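Local coordinates for putative hemin storage protein (Bordetella bronchiseptica, PDB 6AU1), which cleaves deacetylated poly-beta-1,6-N-acetylglucosamine, a biofilm polysaccharide, through the glycoside hydrolase domain that makes up this chain, at residues Val111-Thr116 and Glu169-Glu174; Ala232-Ala237 and Phe262-Ala267; Met268-Gly273 and Asp305-Lys310; Val140-Tyr145 and Met214-Ile219; Asn26-Gln31 and Asp338-His343. All blocks are in the same frame, centred on the assembly; numbering follows the deposited sequence.

How the contacts relate
All five contacts belong to one glycoside hydrolase domain, a TIM-type barrel of parallel strands ringed by helices. Contact 2 lies closest to the middle, its centre about 7 Å from the centre of the chain, and pairs two neighbouring barrel strands. Contact 3 follows it along the chain, with centres about 17 Å apart, and the two touch where Ala237 meets Glu272. Contact 4 packs two outer helices, and helix 195-223 leads on to strand 230-235 of contact 2. Contact 1 alternates with contact 4 along the chain, their centres about 22 Å apart. Contact 5 encloses the other four and lies where the first and last strands of the ring pair. Its centre is about 41 Å from that of contact 1.

Contact 1: residues Val111-Thr116 and Glu169-Glu174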
# COMPACT_ATOMS: atom_id res chain seq x y z
N VAL A 111 -11.52 -15.45 6.20
CA VAL A 111 -11.49 -14.05 5.79
C VAL A 111 -12.16 -13.15 6.81
O VAL A 111 -12.89 -13.62 7.69
CB VAL A 111 -12.20 -13.87 4.43
CG1 VAL A 111 -11.43 -14.60 3.32
CG2 VAL A 111 -13.66 -14.37 4.50
N VAL A 112 -11.91 -11.85 6.68
CA VAL A 112 -12.56 -10.83 7.50
C VAL A 112 -14.07 -10.89 7.33
O VAL A 112 -14.58 -10.89 6.19
CB VAL A 112 -12.05 -9.42 7.14
CG1 VAL A 112 -12.92 -8.32 7.81
CG2 VAL A 112 -10.57 -9.28 7.50
N GLN A 113 -14.79 -10.96 8.44
CA GLN A 113 -16.24 -11.01 8.39
C GLN A 113 -16.81 -9.67 8.85
O GLN A 113 -16.14 -8.92 9.57
CB GLN A 113 -16.78 -12.15 9.27
CG GLN A 113 -16.34 -13.54 8.79
CD GLN A 113 -16.89 -14.64 9.68
OE1 GLN A 113 -17.92 -14.47 10.34
NE2 GLN A 113 -16.20 -15.78 9.72
N SER A 114 -18.02 -9.37 8.38
CA SER A 114 -18.73 -8.14 8.74
C SER A 114 -20.08 -8.50 9.36
O SER A 114 -20.72 -9.46 8.95
CB SER A 114 -18.94 -7.25 7.51
OG SER A 114 -19.94 -6.27 7.74
N THR A 115 -20.55 -7.71 10.32
CA THR A 115 -21.86 -7.97 10.91
C THR A 115 -23.01 -7.67 9.96
O THR A 115 -24.15 -8.13 10.17
CB THR A 115 -22.07 -7.14 12.19
OG1 THR A 115 -21.96 -5.75 11.88
CG2 THR A 115 -21.04 -7.49 13.25
N THR A 116 -22.75 -6.88 8.92
CA THR A 116 -23.83 -6.39 8.06
C THR A 116 -23.68 -6.76 6.58
O THR A 116 -24.68 -6.86 5.86
CB THR A 116 -23.95 -4.86 8.15
OG1 THR A 116 -22.71 -4.27 7.73
CG2 THR A 116 -24.27 -4.43 9.58
N GLU A 169 -16.43 -4.69 11.18
CA GLU A 169 -15.43 -5.74 11.01
C GLU A 169 -14.37 -5.65 12.12
O GLU A 169 -14.24 -4.61 12.74
CB GLU A 169 -14.73 -5.59 9.65
CG GLU A 169 -15.66 -5.72 8.45
CD GLU A 169 -14.99 -5.30 7.15
OE1 GLU A 169 -15.39 -5.81 6.08
OE2 GLU A 169 -14.06 -4.47 7.19
N ASP A 170 -13.60 -6.71 12.38
CA ASP A 170 -13.76 -8.08 11.91
C ASP A 170 -14.72 -8.78 12.87
O ASP A 170 -14.51 -8.74 14.09
CB ASP A 170 -12.36 -8.73 11.88
CG ASP A 170 -12.36 -10.13 11.32
OD1 ASP A 170 -13.43 -10.76 11.20
OD2 ASP A 170 -11.24 -10.61 11.03
N SER A 171 -15.78 -9.40 12.35
CA SER A 171 -16.81 -10.02 13.20
C SER A 171 -16.65 -11.54 13.32
O SER A 171 -17.51 -12.23 13.90
CB SER A 171 -18.21 -9.70 12.65
OG SER A 171 -18.37 -10.24 11.35
N SER A 172 -15.55 -12.07 12.81
CA SER A 172 -15.31 -13.51 12.84
C SER A 172 -15.07 -13.96 14.29
O SER A 172 -14.69 -13.15 15.13
CB SER A 172 -14.12 -13.88 11.94
OG SER A 172 -12.90 -13.38 12.47
N PRO A 173 -15.31 -15.25 14.58
CA PRO A 173 -15.20 -15.73 15.97
C PRO A 173 -13.82 -15.48 16.59
O PRO A 173 -13.72 -15.12 17.77
CB PRO A 173 -15.47 -17.23 15.84
CG PRO A 173 -16.36 -17.34 14.64
CD PRO A 173 -15.87 -16.28 13.68
N GLU A 174 -12.77 -15.66 15.80
CA GLU A 174 -11.42 -15.45 16.29
C GLU A 174 -11.17 -13.98 16.61
O GLU A 174 -10.45 -13.65 17.56
CB GLU A 174 -10.39 -15.95 15.27
CG GLU A 174 -10.33 -17.46 15.14
CD GLU A 174 -11.50 -18.04 14.35
OE1 GLU A 174 -12.20 -17.28 13.65
OE2 GLU A 174 -11.70 -19.27 14.44
O HOH W 1 -19.87 -12.52 11.30
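Two hydrogen bonds use the backbone N and O of Gln113 to join it to the 169-174 segment. Gln113 N donates to Asp170 OD1 at 3.1 Å in a nearly straight bond (173°), coming from above the carboxylate plane. Ser171 N returns a bond to Gln113 O at 2.8 Å, also from above the carbonyl plane. Ser171 OG sits over the Gln113-Ser114 peptide, 3.0 Å from Gln113 C, without a direct hydrogen bond to it. A water links this hydroxyl to Gln113 OE1. The extended Gln113 side chain runs alongside Ser172, with NE2 3.6 Å from Ser172 CB. The Val112 and Glu169 side chains cross at about a right angle, with Val112 CG1 3.7 Å from Glu169 CD.

The arrangement joins two long loops of the barrel domain, one after strand 89-94 and one leading into helix 173-181. Asp170 follows a cis peptide bond. Its CG is anti to the backbone N (chi1 -176°), and OD1 also accepts from Ser172 N at 3.0 Å, an Asx turn. Ser172 OG is a third donor to the same oxygen, and Ser172 is the N-cap residue of the helix. Three donors thus grip OD1, while OD2 is held by Ser131. Glu169 OE1 forms salt bridges with Arg129 and Arg117. On the other segment, Ser114 OG accepts from Thr116 N in an ST turn and bonds to Thr168.

Contact 2: residues Ala232-Ala237 and Phe262-Ala267; sequences ARNLYA and FVALMA. With EDO (1,2-ethanediol), chain G.
Met266 has CG anti to the carbonyl carbon (chi1 -65°), then a bend at chi3 (-65°) that turns CE onto Tyr236. The methyl lies over the centre of the ring, 3.4 Å from the centroid to CE, a CH-pi contact within a Met-aromatic pair. The Met266 and Asn234 side chains cross at about a right angle, with Met266 SD 4.1 Å from Asn234 CB. Leu235 CG is anti to the backbone N (chi1 173°), which sets CD2 against Val263 CG1 at 3.6 Å. Between the parallel strands, Ala264 N donates to Arg233 O at 2.9 Å and Leu235 N to Ala264 O at 3.0 Å. Met266 N meets Leu235 O at 2.9 Å, nearly along the C=O axis. A water bridges Ala237 N and Met266 O. Tyr236 OH donates to a 1,2-ethanediol molecule, probably from the crystallisation liquor, which Asp161 also holds. These are adjacent strands of the TIM-type barrel: strand 156-159 flanks one side, strand 297-305 the other, while helices 253-259 and 277-290 cover the side of Leu235, Val263 and Leu265.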
# COMPACT_ATOMS: atom_id res chain seq x y z
N ALA A 232 7.18 1.26 4.76
CA ALA A 232 6.17 2.29 4.51
C ALA A 232 4.81 1.62 4.46
O ALA A 232 4.72 0.41 4.23
CB ALA A 232 6.45 3.03 3.20
N ARG A 233 3.76 2.39 4.68
CA ARG A 233 2.41 1.84 4.52
C ARG A 233 1.51 2.87 3.86
O ARG A 233 1.59 4.05 4.17
CB ARG A 233 1.83 1.40 5.87
CG ARG A 233 0.40 0.78 5.76
CD ARG A 233 -0.01 0.09 7.06
NE ARG A 233 -1.45 -0.19 7.08
CZ ARG A 233 -2.15 -0.45 8.19
NH1 ARG A 233 -1.53 -0.50 9.37
NH2 ARG A 233 -3.46 -0.63 8.11
N ASN A 234 0.66 2.42 2.93
CA ASN A 234 -0.34 3.30 2.32
C ASN A 234 -1.40 3.73 3.32
O ASN A 234 -1.96 2.90 4.05
CB ASN A 234 -1.05 2.60 1.15
CG ASN A 234 -0.20 2.50 -0.10
OD1 ASN A 234 -0.15 1.44 -0.71
ND2 ASN A 234 0.42 3.60 -0.50
N LEU A 235 -1.68 5.03 3.33
CA LEU A 235 -2.69 5.62 4.20
C LEU A 235 -3.70 6.37 3.33
O LEU A 235 -3.32 7.17 2.47
CB LEU A 235 -2.04 6.59 5.20
CG LEU A 235 -2.96 7.43 6.10
CD1 LEU A 235 -3.83 6.53 6.99
CD2 LEU A 235 -2.12 8.36 6.95
N TYR A 236 -4.98 6.09 3.56
CA TYR A 236 -6.05 6.82 2.88
C TYR A 236 -6.16 8.26 3.40
O TYR A 236 -5.86 8.53 4.56
CB TYR A 236 -7.37 6.10 3.07
CG TYR A 236 -7.59 4.95 2.12
CD1 TYR A 236 -8.04 5.17 0.82
CD2 TYR A 236 -7.35 3.64 2.52
CE1 TYR A 236 -8.24 4.11 -0.05
CE2 TYR A 236 -7.56 2.57 1.65
CZ TYR A 236 -8.00 2.82 0.37
OH TYR A 236 -8.21 1.77 -0.50
N ALA A 237 -6.65 9.16 2.55
CA ALA A 237 -6.75 10.57 2.93
C ALA A 237 -7.88 10.86 3.91
O ALA A 237 -7.77 11.80 4.70
CB ALA A 237 -6.92 11.43 1.69
N PHE A 262 8.10 5.58 6.77
CA PHE A 262 7.40 6.52 5.91
C PHE A 262 5.93 6.19 5.82
O PHE A 262 5.54 5.01 5.83
CB PHE A 262 8.00 6.54 4.50
CG PHE A 262 9.42 7.02 4.48
CD1 PHE A 262 9.71 8.35 4.70
CD2 PHE A 262 10.46 6.14 4.26
CE1 PHE A 262 11.01 8.81 4.68
CE2 PHE A 262 11.76 6.58 4.25
CZ PHE A 262 12.04 7.92 4.46
N VAL A 263 5.11 7.23 5.74
CA VAL A 263 3.68 7.08 5.53
C VAL A 263 3.40 7.43 4.08
O VAL A 263 3.66 8.57 3.67
CB VAL A 263 2.87 7.99 6.46
CG1 VAL A 263 1.38 7.90 6.13
CG2 VAL A 263 3.11 7.60 7.91
N ALA A 264 2.91 6.46 3.31
CA ALA A 264 2.61 6.69 1.89
C ALA A 264 1.17 7.17 1.75
O ALA A 264 0.25 6.37 1.51
CB ALA A 264 2.85 5.43 1.07
N LEU A 265 0.99 8.47 1.90
CA LEU A 265 -0.35 9.05 1.96
C LEU A 265 -0.91 9.21 0.55
O LEU A 265 -0.28 9.82 -0.30
CB LEU A 265 -0.29 10.39 2.69
CG LEU A 265 -1.57 11.22 2.75
CD1 LEU A 265 -2.68 10.46 3.44
CD2 LEU A 265 -1.28 12.53 3.49
N MET A 266 -2.10 8.66 0.32
CA MET A 266 -2.65 8.68 -1.03
C MET A 266 -3.32 10.03 -1.30
O MET A 266 -4.52 10.24 -1.07
CB MET A 266 -3.58 7.47 -1.21
CG MET A 266 -2.75 6.18 -1.13
SD MET A 266 -3.62 4.62 -1.30
CE MET A 266 -4.63 4.66 0.17
N ALA A 267 -2.49 10.96 -1.77
CA ALA A 267 -2.87 12.36 -1.97
C ALA A 267 -3.46 12.52 -3.36
O ALA A 267 -2.83 13.06 -4.27
CB ALA A 267 -1.65 13.27 -1.78
C1 EDO G . -8.35 -1.46 -1.62
O1 EDO G . -7.10 -2.15 -1.43
C2 EDO G . -9.12 -1.41 -0.30
O2 EDO G . -8.45 -0.52 0.61
O HOH W 2 -6.77 8.51 -0.26

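Contact 3: residues Met268-Gly273 and Asp305-Lys310; sequences MPNMEG and DWRVGK
The apolar part is a Met-aromatic contact. Met268 is extended beyond CG, and its SD comes up to the edge of the Trp306 six-membered ring, 4.1 Å from CH2. The two side chains cross at about a right angle. Met271 CE approaches the same ring more loosely, 4.4 Å from CZ3. Tyr335 also meets the Trp306 ring.

One segment follows barrel strand 262-266; the other starts on the last residue of the neighbouring strand 297-305. The first carries a short, weakly bonded helix of about residues 269-272, which ends in a Schellman motif at Gly273, where phi is positive. The other holds a G1 beta bulge in which Gly309 and Lys310 face Asp305.

Among the polar groups, Arg307 reaches across with CG in the crowded position between backbone N and carbonyl carbon (chi1 79°) and a bend at chi3 (69°). Its guanidinium is poorly ordered. Arg307 NH2 lies 2.7 Å from Asn270 O and 3.0 Å from Met271 O. The Asn270 amide and the Asp305 carboxylate cross with their planes 76° apart. Asp305 OD1 accepts weak bonds from Arg307 N and Val308 N.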
# COMPACT_ATOMS: atom_id res chain seq x y z
N MET A 268 -4.67 12.00 -3.51
CA MET A 268 -5.27 11.77 -4.82
C MET A 268 -6.68 12.33 -4.90
O MET A 268 -7.67 11.58 -4.80
CB MET A 268 -5.26 10.27 -5.13
CG MET A 268 -3.85 9.66 -5.13
SD MET A 268 -3.88 7.87 -5.41
CE MET A 268 -2.12 7.47 -5.42
N PRO A 269 -6.79 13.66 -5.08
CA PRO A 269 -8.10 14.33 -5.08
C PRO A 269 -9.02 13.86 -6.21
O PRO A 269 -10.24 13.85 -6.03
CB PRO A 269 -7.75 15.82 -5.24
CG PRO A 269 -6.34 15.83 -5.79
CD PRO A 269 -5.68 14.62 -5.20
N ASN A 270 -8.46 13.47 -7.35
CA ASN A 270 -9.27 12.93 -8.44
C ASN A 270 -9.98 11.63 -8.03
O ASN A 270 -11.19 11.49 -8.20
CB ASN A 270 -8.38 12.70 -9.67
CG ASN A 270 -9.17 12.49 -10.95
OD1 ASN A 270 -9.80 11.46 -11.14
ND2 ASN A 270 -9.12 13.48 -11.84
N MET A 271 -9.21 10.68 -7.48
CA MET A 271 -9.77 9.44 -6.96
C MET A 271 -10.79 9.70 -5.84
O MET A 271 -11.80 9.01 -5.74
CB MET A 271 -8.67 8.52 -6.42
CG MET A 271 -9.21 7.32 -5.63
SD MET A 271 -8.17 6.78 -4.26
CE MET A 271 -7.16 5.52 -5.05
N GLU A 272 -10.51 10.71 -5.02
CA GLU A 272 -11.36 11.04 -3.88
C GLU A 272 -12.62 11.78 -4.29
O GLU A 272 -13.57 11.88 -3.50
CB GLU A 272 -10.57 11.87 -2.85
CG GLU A 272 -9.50 11.09 -2.09
CD GLU A 272 -10.08 10.23 -0.99
OE1 GLU A 272 -11.20 10.54 -0.50
OE2 GLU A 272 -9.43 9.24 -0.60
N GLY A 273 -12.65 12.31 -5.51
CA GLY A 273 -13.81 13.03 -6.00
C GLY A 273 -13.89 14.44 -5.44
O GLY A 273 -14.99 14.99 -5.25
N ASP A 305 -5.96 8.67 -14.21
CA ASP A 305 -7.34 8.73 -13.80
C ASP A 305 -7.93 7.34 -14.08
O ASP A 305 -8.37 7.07 -15.19
CB ASP A 305 -8.07 9.84 -14.57
CG ASP A 305 -9.50 10.04 -14.12
OD1 ASP A 305 -10.11 9.09 -13.61
OD2 ASP A 305 -10.01 11.17 -14.31
N TRP A 306 -7.89 6.45 -13.08
CA TRP A 306 -8.26 5.05 -13.30
C TRP A 306 -9.75 4.89 -13.59
O TRP A 306 -10.16 3.91 -14.22
CB TRP A 306 -7.88 4.17 -12.09
CG TRP A 306 -6.42 4.13 -11.76
CD1 TRP A 306 -5.46 3.35 -12.33
CD2 TRP A 306 -5.77 4.89 -10.75
NE1 TRP A 306 -4.25 3.58 -11.75
CE2 TRP A 306 -4.40 4.53 -10.78
CE3 TRP A 306 -6.20 5.85 -9.82
CZ2 TRP A 306 -3.47 5.09 -9.91
CZ3 TRP A 306 -5.26 6.41 -8.97
CH2 TRP A 306 -3.92 6.03 -9.02
N ARG A 307 -10.57 5.83 -13.12
CA ARG A 307 -12.01 5.68 -13.29
C ARG A 307 -12.41 5.88 -14.75
O ARG A 307 -13.25 5.15 -15.27
CB ARG A 307 -12.77 6.65 -12.37
CG ARG A 307 -12.86 8.10 -12.83
CD ARG A 307 -13.73 8.93 -11.90
NE ARG A 307 -13.10 9.13 -10.60
CZ ARG A 307 -13.77 9.46 -9.49
NH1 ARG A 307 -15.08 9.62 -9.53
NH2 ARG A 307 -13.11 9.62 -8.35
N VAL A 308 -11.78 6.84 -15.43
CA VAL A 308 -12.09 7.10 -16.84
C VAL A 308 -11.09 6.42 -17.76
O VAL A 308 -11.30 6.35 -18.97
CB VAL A 308 -12.12 8.62 -17.17
CG1 VAL A 308 -13.04 9.36 -16.21
CG2 VAL A 308 -10.72 9.19 -17.13
N GLY A 309 -9.99 5.93 -17.19
CA GLY A 309 -9.01 5.18 -17.96
C GLY A 309 -8.15 6.06 -18.84
O GLY A 309 -7.97 5.78 -20.03
N LYS A 310 -7.63 7.13 -18.26
CA LYS A 310 -6.81 8.09 -18.99
C LYS A 310 -5.66 8.60 -18.15
O LYS A 310 -5.79 8.76 -16.94
CB LYS A 310 -7.66 9.28 -19.46

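Contact 4: residues Val140-Tyr145 and Met214-Ile219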
# COMPACT_ATOMS: atom_id res chain seq x y z
N VAL A 140 -0.08 -18.22 7.37
CA VAL A 140 0.06 -18.31 5.91
C VAL A 140 0.58 -16.98 5.35
O VAL A 140 1.51 -16.99 4.53
CB VAL A 140 -1.28 -18.70 5.24
CG1 VAL A 140 -1.22 -18.42 3.73
CG2 VAL A 140 -1.59 -20.16 5.51
N ILE A 141 0.04 -15.86 5.81
CA ILE A 141 0.54 -14.56 5.37
C ILE A 141 2.01 -14.40 5.76
O ILE A 141 2.84 -13.94 4.97
CB ILE A 141 -0.29 -13.40 5.96
CG1 ILE A 141 -1.72 -13.46 5.42
CG2 ILE A 141 0.34 -12.06 5.60
CD1 ILE A 141 -2.70 -12.55 6.19
N SER A 142 2.32 -14.79 6.99
CA SER A 142 3.71 -14.73 7.46
C SER A 142 4.65 -15.52 6.56
O SER A 142 5.78 -15.08 6.28
CB SER A 142 3.78 -15.26 8.89
OG SER A 142 3.03 -14.41 9.76
N GLU A 143 4.19 -16.67 6.09
CA GLU A 143 5.03 -17.53 5.27
C GLU A 143 5.18 -16.98 3.86
O GLU A 143 6.23 -17.15 3.22
CB GLU A 143 4.46 -18.95 5.25
CG GLU A 143 4.72 -19.69 6.58
CD GLU A 143 4.03 -21.03 6.67
OE1 GLU A 143 3.28 -21.38 5.75
OE2 GLU A 143 4.24 -21.73 7.69
N ILE A 144 4.15 -16.31 3.37
CA ILE A 144 4.25 -15.66 2.06
C ILE A 144 5.31 -14.55 2.12
O ILE A 144 6.13 -14.42 1.20
CB ILE A 144 2.87 -15.10 1.61
CG1 ILE A 144 1.92 -16.27 1.32
CG2 ILE A 144 3.02 -14.22 0.36
CD1 ILE A 144 0.46 -15.84 1.11
N TYR A 145 5.31 -13.77 3.20
CA TYR A 145 6.33 -12.74 3.38
C TYR A 145 7.72 -13.35 3.53
O TYR A 145 8.70 -12.81 3.01
CB TYR A 145 5.99 -11.85 4.59
CG TYR A 145 5.11 -10.67 4.23
CD1 TYR A 145 3.74 -10.83 4.02
CD2 TYR A 145 5.65 -9.39 4.10
CE1 TYR A 145 2.93 -9.73 3.68
CE2 TYR A 145 4.86 -8.31 3.76
CZ TYR A 145 3.51 -8.47 3.55
OH TYR A 145 2.74 -7.37 3.22
N MET A 214 4.25 -5.13 11.81
CA MET A 214 5.57 -5.15 12.45
C MET A 214 6.09 -6.58 12.57
O MET A 214 7.29 -6.81 12.50
CB MET A 214 5.53 -4.50 13.83
CG MET A 214 5.23 -3.00 13.80
SD MET A 214 6.48 -2.05 12.91
CE MET A 214 5.63 -1.76 11.36
N HIS A 215 5.18 -7.54 12.75
CA HIS A 215 5.52 -8.96 12.73
C HIS A 215 6.07 -9.36 11.35
O HIS A 215 7.10 -10.02 11.26
CB HIS A 215 4.29 -9.81 13.09
CG HIS A 215 4.45 -11.29 12.85
ND1 HIS A 215 5.21 -12.09 13.67
CD2 HIS A 215 3.92 -12.10 11.91
CE1 HIS A 215 5.16 -13.34 13.23
NE2 HIS A 215 4.37 -13.37 12.16
N LEU A 216 5.38 -8.92 10.29
CA LEU A 216 5.82 -9.20 8.92
C LEU A 216 7.17 -8.56 8.64
O LEU A 216 8.05 -9.17 8.02
CB LEU A 216 4.78 -8.70 7.91
CG LEU A 216 3.40 -9.35 8.07
CD1 LEU A 216 2.39 -8.70 7.15
CD2 LEU A 216 3.50 -10.87 7.82
N ARG A 217 7.34 -7.32 9.09
CA ARG A 217 8.65 -6.67 8.98
C ARG A 217 9.76 -7.50 9.61
O ARG A 217 10.84 -7.66 9.04
CB ARG A 217 8.61 -5.29 9.65
CG ARG A 217 9.96 -4.59 9.65
CD ARG A 217 9.97 -3.45 10.63
NE ARG A 217 10.95 -2.45 10.23
CZ ARG A 217 11.15 -1.31 10.87
NH1 ARG A 217 10.44 -1.02 11.95
NH2 ARG A 217 12.06 -0.45 10.42
N HIS A 218 9.48 -8.03 10.80
CA HIS A 218 10.48 -8.78 11.55
C HIS A 218 10.88 -10.04 10.78
O HIS A 218 12.05 -10.42 10.72
CB HIS A 218 9.95 -9.14 12.95
CG HIS A 218 10.94 -9.88 13.80
ND1 HIS A 218 10.79 -11.20 14.14
CD2 HIS A 218 12.09 -9.47 14.38
CE1 HIS A 218 11.81 -11.58 14.89
NE2 HIS A 218 12.61 -10.55 15.05
N ILE A 219 9.89 -10.70 10.19
CA ILE A 219 10.15 -11.88 9.38
C ILE A 219 11.06 -11.58 8.19
O ILE A 219 12.06 -12.27 7.96
CB ILE A 219 8.84 -12.49 8.87
CG1 ILE A 219 8.13 -13.19 10.03
CG2 ILE A 219 9.10 -13.48 7.74
CD1 ILE A 219 6.72 -13.54 9.73
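Helix segments 140-145 and 214-219 run in broadly the same direction, their axes 9.3 Å apart at closest approach and crossing at -38°, and their backbones come nearest at Ser142 and Leu216, whose CA atoms are 6.1 Å apart. Leu216 is the main apolar group. Its CG is anti to the carbonyl carbon (chi1 -60°), and its two methyls divide the work. CD1 lies over one face of the Tyr145 ring, offset toward the rim and 3.9 Å from the centroid, a CH-pi contact. CD2 reaches back between the helices to Ile141 CG2 at 4.0 Å and to Ser142 CA at 3.9 Å. The Leu216 and Tyr145 side chains cross at about a right angle.

Both helices belong to the outer layer of the TIM-type barrel, and the inner strand 156-159 lies under them: its Phe159 touches both Tyr145 and Leu216. The phenol oxygen of Tyr145 is bonded to Pro95 O.

A polar link joins the helices beside this packing. His215 has CG anti to the backbone N (chi1 169°), and NE2 donates to Ser142 OG at 2.9 Å. The hydroxyl lies in the imidazole plane, so the bond leaves the ring edge-on. Ser142 OG is also bonded to His138 O, one turn back in its own helix, and the His138 ring meets that of His215. Ile219 CD1 packs beside this pair, 3.5 Å from Ser142 CB.

Contact 5: residues Asn26-Gln31 and Asp338-His343; sequences NRNLGQ and DFIANH
Phe339 and Ile340 lie next to each other in the chain and meet two residues one turn apart on helix 22-39. Phe339 holds CG in the crowded position between the backbone N and the carbonyl carbon (chi1 42°). This brings ring atoms CD1 and CE1 up to Asn28 O, with Phe339 CD1 3.5 Å from it. Asn28 CB is also close, 4.0 Å from Phe339 CE1. Ile340 has CG1 anti to the carbonyl carbon, and its extended chain carries CD1 to the amide of Asn28, 3.2 Å from OD1. The two side chains cross obliquely.

Gln31 comes from the next turn, extended beyond CG, and crosses Ile340 at about a right angle. Gln31 OE1 sits 3.4 Å from Ile340 CA and 3.6 Å from Ile340 CG1. No hydrogen bond joins the two segments, so van der Waals contact carries the interface.

Helix 22-39 comes after strand 8-12 and the short helix 14-17, and the loop follows strand 332-335, which pairs with strand 8-12. The contact therefore lies at the seam where the ring of the TIM-type barrel closes. In the loop, Asn342 and His343 face Asp338 in a G1 beta bulge.

The Asn28 amide is fixed from its own side of the seam: OD1 bonds to Gln24 NE2 and ND2 to Ile17 O. Tyr16, Ile17, Leu32 and Arg35 also touch Phe339, which is buried, whereas Ile340 is exposed.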
# COMPACT_ATOMS: atom_id res chain seq x y z
N ASN A 26 10.50 -8.29 -21.90
CA ASN A 26 11.84 -7.71 -21.80
C ASN A 26 11.88 -6.28 -22.32
O ASN A 26 12.52 -5.40 -21.74
CB ASN A 26 12.85 -8.57 -22.55
CG ASN A 26 14.25 -7.98 -22.51
OD1 ASN A 26 14.91 -8.00 -21.48
ND2 ASN A 26 14.69 -7.43 -23.63
N ARG A 27 11.20 -6.04 -23.44
CA ARG A 27 11.16 -4.69 -24.00
C ARG A 27 10.46 -3.74 -23.04
O ARG A 27 10.90 -2.60 -22.85
CB ARG A 27 10.48 -4.69 -25.37
CG ARG A 27 11.35 -5.31 -26.46
CD ARG A 27 10.78 -5.05 -27.84
NE ARG A 27 9.62 -5.89 -28.11
CZ ARG A 27 9.68 -7.12 -28.59
NH1 ARG A 27 10.87 -7.67 -28.85
NH2 ARG A 27 8.57 -7.82 -28.81
N ASN A 28 9.38 -4.21 -22.42
CA ASN A 28 8.67 -3.43 -21.41
C ASN A 28 9.61 -3.05 -20.27
O ASN A 28 9.69 -1.87 -19.88
CB ASN A 28 7.48 -4.22 -20.85
CG ASN A 28 6.38 -4.46 -21.88
OD1 ASN A 28 6.37 -3.84 -22.96
ND2 ASN A 28 5.44 -5.35 -21.54
N LEU A 29 10.30 -4.04 -19.73
CA LEU A 29 11.26 -3.81 -18.65
C LEU A 29 12.32 -2.79 -19.06
O LEU A 29 12.64 -1.89 -18.29
CB LEU A 29 11.92 -5.12 -18.23
CG LEU A 29 12.95 -5.00 -17.11
CD1 LEU A 29 12.39 -4.21 -15.92
CD2 LEU A 29 13.39 -6.38 -16.67
N GLY A 30 12.85 -2.94 -20.27
CA GLY A 30 13.84 -2.00 -20.78
C GLY A 30 13.35 -0.56 -20.74
O GLY A 30 14.10 0.35 -20.37
N GLN A 31 12.09 -0.34 -21.12
CA GLN A 31 11.53 1.01 -21.13
C GLN A 31 11.42 1.57 -19.71
O GLN A 31 11.67 2.76 -19.48
CB GLN A 31 10.16 1.03 -21.80
CG GLN A 31 10.21 0.87 -23.31
CD GLN A 31 8.86 1.15 -23.95
OE1 GLN A 31 7.87 0.47 -23.66
NE2 GLN A 31 8.81 2.16 -24.82
N ASP A 338 3.41 4.77 -16.38
CA ASP A 338 3.00 4.15 -17.63
C ASP A 338 4.18 4.23 -18.59
O ASP A 338 4.21 5.08 -19.49
CB ASP A 338 1.76 4.85 -18.20
CG ASP A 338 1.14 4.11 -19.37
OD1 ASP A 338 1.70 3.10 -19.85
OD2 ASP A 338 0.08 4.57 -19.84
N PHE A 339 5.16 3.36 -18.38
CA PHE A 339 6.43 3.48 -19.09
C PHE A 339 6.31 3.19 -20.59
O PHE A 339 7.11 3.70 -21.38
CB PHE A 339 7.48 2.55 -18.46
CG PHE A 339 6.95 1.20 -18.08
CD1 PHE A 339 6.95 0.17 -19.00
CD2 PHE A 339 6.45 0.97 -16.80
CE1 PHE A 339 6.45 -1.07 -18.67
CE2 PHE A 339 5.95 -0.28 -16.47
CZ PHE A 339 5.96 -1.29 -17.40
N ILE A 340 5.32 2.41 -20.98
CA ILE A 340 5.15 2.12 -22.40
C ILE A 340 4.60 3.33 -23.16
O ILE A 340 4.97 3.58 -24.31
CB ILE A 340 4.22 0.91 -22.61
CG1 ILE A 340 4.81 -0.33 -21.92
CG2 ILE A 340 4.02 0.63 -24.09
CD1 ILE A 340 4.11 -1.62 -22.27
N ALA A 341 3.73 4.11 -22.52
CA ALA A 341 3.15 5.28 -23.17
C ALA A 341 3.92 6.56 -22.83
O ALA A 341 3.49 7.66 -23.18
CB ALA A 341 1.69 5.43 -22.80
N ASN A 342 5.04 6.40 -22.14
CA ASN A 342 5.86 7.53 -21.69
C ASN A 342 5.05 8.53 -20.87
O ASN A 342 5.14 9.74 -21.08
CB ASN A 342 6.51 8.23 -22.88
CG ASN A 342 7.42 7.30 -23.67
OD1 ASN A 342 7.27 7.15 -24.88
ND2 ASN A 342 8.35 6.66 -22.97
N HIS A 343 4.25 8.01 -19.95
CA HIS A 343 3.49 8.87 -19.07
C HIS A 343 3.66 8.48 -17.60
O HIS A 343 3.52 7.32 -17.25
CB HIS A 343 2.02 8.85 -19.42
CG HIS A 343 1.25 9.89 -18.69
ND1 HIS A 343 0.86 9.73 -17.38
CD2 HIS A 343 0.89 11.14 -19.05
CE1 HIS A 343 0.25 10.83 -16.98
NE2 HIS A 343 0.25 11.70 -17.97